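Local coordinates for protein APL1 (Anopheles gambiae, PDB 3O6N) that probably acts with the leucine-rich repeat protein LRIM1 in a heterodimeric complex that regulates complement-like immunity in the mosquito, at residues V50-K53 with N54-M57. Numbering follows the deposited sequence.
Sequences VTFK and NSTM
Strand 49-53 runs into a turn at Asn-54, whose positive phi (50°) swings the chain round, so that Phe-52, Ser-55 and Met-57 all direct their side chains into the same interior. The Met-57 methyl group lies over one face of the Phe-52 ring. CE stands 4.0 Å from the ring centroid, 25° off the ring normal, and makes a CH-pi contact. It is shifted toward the rim and comes closest to CZ of Phe-52, at 3.6 Å. The two side chains cross at about a right angle. SD of Met-57 lies farther out from the ring axis, 4.8 Å from the centroid of the Phe-52 ring, in an oblique Met-aromatic contact. The bend at chi3 of Met-57 (-69°) turns CE from the sulfur in over the ring. Nearer the turn, CB of Ser-55 packs 3.9 Å from CB of Phe-52, and its OG lies at the ring edge.

That hydroxyl donates a hydrogen bond back to the chain, from OG of Ser-55 to O of Lys-53, at 2.9 Å. It reaches the carbonyl from well above its plane. OG of Ser-55 also bonds to the backbone N of Val-26, in the neighbouring coil of the solenoid. Phe-23 meets the Phe-52 ring, and Phe-37 touches both Phe-52 and Met-57. Strand 49-53 itself pairs in parallel with strands 21-24 and 73-75, as expected for successive coils of a leucine-rich repeat solenoid.

The contact thus joins an apolar core to a buried polar group. Ring, methyl and sulfur fill the interior near the N-terminal end of the solenoid, while two hydrogen bonds satisfy the serine hydroxyl and tie the turn both to its own strand and to the preceding coil.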
ATOM      1  N   VAL A  50     -19.860 -21.523   3.762  1.00 26.90           N
ATOM      2  CA  VAL A  50     -19.215 -22.724   3.252  1.00 30.37           C
ATOM      3  C   VAL A  50     -17.702 -22.596   3.217  1.00 32.36           C
ATOM      4  O   VAL A  50     -17.162 -21.662   2.628  1.00 29.14           O
ATOM      5  CB  VAL A  50     -19.712 -23.071   1.836  1.00 29.53           C
ATOM      6  CG1 VAL A  50     -18.884 -24.204   1.246  1.00 30.24           C
ATOM      7  CG2 VAL A  50     -21.186 -23.432   1.871  1.00 27.69           C
ATOM      8  N   THR A  51     -17.023 -23.542   3.853  1.00 30.28           N
ATOM      9  CA  THR A  51     -15.573 -23.596   3.788  1.00 32.14           C
ATOM     10  C   THR A  51     -15.089 -25.034   3.658  1.00 32.55           C
ATOM     11  O   THR A  51     -15.854 -25.977   3.853  1.00 35.32           O
ATOM     12  CB  THR A  51     -14.916 -22.940   5.021  1.00 35.17           C
ATOM     13  OG1 THR A  51     -13.541 -22.672   4.732  1.00 45.09           O
ATOM     14  CG2 THR A  51     -15.006 -23.859   6.221  1.00 34.31           C
ATOM     15  N   PHE A  52     -13.815 -25.189   3.317  1.00 33.01           N
ATOM     16  CA  PHE A  52     -13.221 -26.501   3.116  1.00 25.01           C
ATOM     17  C   PHE A  52     -12.023 -26.688   4.033  1.00 30.31           C
ATOM     18  O   PHE A  52     -11.307 -25.733   4.334  1.00 32.18           O
ATOM     19  CB  PHE A  52     -12.775 -26.657   1.663  1.00 25.32           C
ATOM     20  CG  PHE A  52     -13.911 -26.723   0.687  1.00 31.46           C
ATOM     21  CD1 PHE A  52     -14.254 -27.921   0.085  1.00 33.07           C
ATOM     22  CD2 PHE A  52     -14.647 -25.590   0.382  1.00 30.81           C
ATOM     23  CE1 PHE A  52     -15.305 -27.987  -0.812  1.00 34.78           C
ATOM     24  CE2 PHE A  52     -15.700 -25.651  -0.512  1.00 29.14           C
ATOM     25  CZ  PHE A  52     -16.028 -26.851  -1.108  1.00 33.67           C
ATOM     26  N   LYS A  53     -11.812 -27.921   4.479  1.00 29.47           N
ATOM     27  CA  LYS A  53     -10.636 -28.252   5.276  1.00 34.37           C
ATOM     28  C   LYS A  53      -9.940 -29.479   4.702  1.00 33.88           C
ATOM     29  O   LYS A  53     -10.592 -30.445   4.310  1.00 34.18           O
ATOM     30  CB  LYS A  53     -11.020 -28.486   6.739  1.00 38.02           C
ATOM     31  CG  LYS A  53     -11.444 -27.225   7.473  1.00 47.35           C
ATOM     32  CD  LYS A  53     -10.342 -26.179   7.436  1.00 53.48           C
ATOM     33  CE  LYS A  53     -10.765 -24.897   8.133  1.00 60.58           C
ATOM     34  NZ  LYS A  53      -9.715 -23.843   8.039  1.00 61.06           N
ATOM     35  N   ASN A  54      -8.613 -29.428   4.643  1.00 34.57           N
ATOM     36  CA  ASN A  54      -7.830 -30.538   4.122  1.00 40.73           C
ATOM     37  C   ASN A  54      -8.361 -30.995   2.765  1.00 38.31           C
ATOM     38  O   ASN A  54      -8.514 -32.191   2.514  1.00 36.62           O
ATOM     39  CB  ASN A  54      -7.836 -31.700   5.117  1.00 51.63           C
ATOM     40  CG  ASN A  54      -6.478 -32.354   5.260  1.00 60.40           C
ATOM     41  OD1 ASN A  54      -5.765 -32.554   4.277  1.00 64.98           O
ATOM     42  ND2 ASN A  54      -6.108 -32.683   6.492  1.00 62.12           N
ATOM     43  N   SER A  55      -8.645 -30.031   1.893  1.00 33.96           N
ATOM     44  CA  SER A  55      -9.253 -30.328   0.599  1.00 30.59           C
ATOM     45  C   SER A  55      -8.468 -29.748  -0.572  1.00 30.94           C
ATOM     46  O   SER A  55      -7.726 -28.773  -0.422  1.00 30.13           O
ATOM     47  CB  SER A  55     -10.690 -29.806   0.554  1.00 27.86           C
ATOM     48  OG  SER A  55     -11.487 -30.404   1.562  1.00 28.66           O
ATOM     49  N   THR A  56      -8.641 -30.363  -1.738  1.00 25.20           N
ATOM     50  CA  THR A  56      -8.097 -29.851  -2.989  1.00 25.32           C
ATOM     51  C   THR A  56      -9.132 -29.988  -4.105  1.00 28.94           C
ATOM     52  O   THR A  56      -9.763 -31.036  -4.260  1.00 30.34           O
ATOM     53  CB  THR A  56      -6.812 -30.594  -3.405  1.00 32.82           C
ATOM     54  OG1 THR A  56      -7.122 -31.956  -3.721  1.00 44.46           O
ATOM     55  CG2 THR A  56      -5.785 -30.560  -2.284  1.00 34.75           C
ATOM     56  N   MET A  57      -9.314 -28.919  -4.870  1.00 26.47           N
ATOM     57  CA  MET A  57     -10.185 -28.947  -6.036  1.00 25.62           C
ATOM     58  C   MET A  57      -9.482 -28.253  -7.189  1.00 27.76           C
ATOM     59  O   MET A  57      -9.627 -27.046  -7.376  1.00 26.42           O
ATOM     60  CB  MET A  57     -11.518 -28.253  -5.742  1.00 27.65           C
ATOM     61  CG  MET A  57     -12.392 -28.970  -4.722  1.00 26.58           C
ATOM     62  SD  MET A  57     -14.081 -28.337  -4.713  1.00 29.86           S
ATOM     63  CE  MET A  57     -13.846 -26.701  -4.029  1.00 26.26           C
TER